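Local coordinates for protein bile acid 7a-dehydratase, BaiE (Clostridium hiranonis DSM 13275, PDB 4L8P) that probably catalyses the 7-alpha dehydration of bile-acid intermediates, a lyase step of bacterial bile-acid 7-alpha-dehydroxylation, at residues A[36-41]-A[109-114]. Numbering follows the deposited sequence.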
# COMPACT_ATOMS: atom_id res chain seq x y z
N LEU A 36 -16.44 9.52 3.33
CA LEU A 36 -15.63 8.80 2.35
C LEU A 36 -14.76 9.71 1.51
O LEU A 36 -13.60 9.39 1.23
CB LEU A 36 -16.48 7.94 1.44
CG LEU A 36 -17.16 6.77 2.13
CD1 LEU A 36 -18.21 6.19 1.21
CD2 LEU A 36 -16.18 5.70 2.54
N ASN A 37 -15.32 10.86 1.12
CA ASN A 37 -14.52 11.86 0.41
C ASN A 37 -13.34 12.36 1.24
O ASN A 37 -12.22 12.52 0.71
CB ASN A 37 -15.37 13.07 0.00
CG ASN A 37 -16.18 12.81 -1.26
OD1 ASN A 37 -15.87 11.91 -2.03
ND2 ASN A 37 -17.20 13.62 -1.48
N ASP A 38 -13.58 12.64 2.52
CA ASP A 38 -12.50 13.07 3.43
C ASP A 38 -11.41 12.00 3.59
O ASP A 38 -10.21 12.30 3.53
CB ASP A 38 -13.07 13.47 4.79
CG ASP A 38 -13.79 14.80 4.77
OD1 ASP A 38 -13.48 15.68 3.94
OD2 ASP A 38 -14.68 14.96 5.62
N ILE A 39 -11.83 10.74 3.71
CA ILE A 39 -10.89 9.64 3.85
C ILE A 39 -10.01 9.58 2.61
O ILE A 39 -8.77 9.46 2.70
CB ILE A 39 -11.60 8.31 4.12
CG1 ILE A 39 -12.16 8.30 5.54
CG2 ILE A 39 -10.67 7.11 3.86
CD1 ILE A 39 -13.08 7.11 5.80
N GLU A 40 -10.64 9.63 1.43
CA GLU A 40 -9.87 9.58 0.19
C GLU A 40 -8.92 10.78 0.05
O GLU A 40 -7.80 10.61 -0.39
CB GLU A 40 -10.79 9.45 -1.03
CG GLU A 40 -10.08 9.38 -2.36
CD GLU A 40 -9.14 8.17 -2.52
OE1 GLU A 40 -9.24 7.17 -1.78
OE2 GLU A 40 -8.30 8.21 -3.45
N ALA A 41 -9.38 11.99 0.40
CA ALA A 41 -8.56 13.21 0.34
C ALA A 41 -7.33 13.09 1.24
O ALA A 41 -6.22 13.43 0.84
CB ALA A 41 -9.38 14.39 0.77
N ILE A 109 -7.76 5.44 8.51
CA ILE A 109 -8.18 6.83 8.61
C ILE A 109 -9.54 6.92 9.36
O ILE A 109 -10.56 6.33 8.90
CB ILE A 109 -8.30 7.52 7.24
CG1 ILE A 109 -7.04 7.30 6.34
CG2 ILE A 109 -8.63 9.00 7.43
CD1 ILE A 109 -5.75 7.72 6.98
N THR A 110 -9.55 7.69 10.44
CA THR A 110 -10.73 8.02 11.20
C THR A 110 -11.01 9.51 11.08
O THR A 110 -10.17 10.35 11.48
CB THR A 110 -10.55 7.63 12.67
OG1 THR A 110 -10.13 6.24 12.76
CG2 THR A 110 -11.85 7.79 13.42
N ILE A 111 -12.17 9.85 10.54
CA ILE A 111 -12.62 11.24 10.54
C ILE A 111 -13.23 11.54 11.93
O ILE A 111 -14.20 10.92 12.33
CB ILE A 111 -13.62 11.52 9.42
CG1 ILE A 111 -13.11 10.99 8.06
CG2 ILE A 111 -13.94 13.03 9.34
CD1 ILE A 111 -11.77 11.52 7.55
N ASP A 112 -12.62 12.47 12.65
CA ASP A 112 -12.95 12.73 14.06
C ASP A 112 -13.98 13.83 14.23
O ASP A 112 -14.68 13.84 15.23
CB ASP A 112 -11.68 13.13 14.83
CG ASP A 112 -10.66 12.04 14.87
OD1 ASP A 112 -11.05 10.85 15.01
OD2 ASP A 112 -9.46 12.37 14.72
N SER A 113 -14.07 14.72 13.27
CA SER A 113 -15.06 15.81 13.30
C SER A 113 -15.23 16.32 11.87
O SER A 113 -14.75 15.68 10.92
CB SER A 113 -14.65 16.92 14.30
OG SER A 113 -13.65 17.78 13.80
N GLU A 114 -15.88 17.46 11.70
CA GLU A 114 -16.01 18.07 10.38
C GLU A 114 -14.69 18.56 9.80
O GLU A 114 -14.58 18.75 8.60
CB GLU A 114 -17.06 19.19 10.39
CG GLU A 114 -16.64 20.56 10.94
CD GLU A 114 -16.60 20.67 12.48
OE1 GLU A 114 -16.58 19.64 13.20
OE2 GLU A 114 -16.62 21.81 12.98
O HOH W 1 -15.63 17.41 6.45
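In this SnoaL-like, cystatin-like fold a long helix packs against a curved antiparallel sheet, and here Asp38 and Ile39 of the helix meet Ile109 and Ile111 near the end of strand 98-111, an edge strand of the sheet within this chain. Over these short segments, helix 36-41 and strand 109-111 run 135° apart, with axes 8.7 Å apart at closest. The contact is mainly apolar and largely buried. The first side-chain bond of Ile111 points toward the helix, and CG1 and CD1 touch two successive residues there. Its CD1 lies 3.6 Å from Asp38 CB, so the methylene of the aspartate serves as an apolar surface. Its CG1 meets Ile39 CG1 at 3.8 Å, the two side chains crossing at a slant. Ile39 CG1 lies anti to the carbonyl carbon, beside the backbone N (chi1 -72°), which places this branch against both strand isoleucines. It lies 4.1 Å from Ile109 CG2, and these side chains run past each other in opposite directions. A water extends the contact into the turn after the strand. It donates to Asp38 OD2 at 2.8 Å and to Glu114 O at 2.7 Å. The other carboxylate oxygen, Asp38 OD1, accepts a hydrogen bond from Trp156 NE1 and forms a salt bridge with Lys151. These bonds probably fix the rotation of the carboxylate. Ile109 also packs on Trp121, and Ile111 on Ala117, both on the adjacent strand 116-129. Ile42, further along helix 22-55, touches both strand isoleucines, while Gln44 of the third subunit donates to Ile109 O, bringing the strand end into the trimer interface.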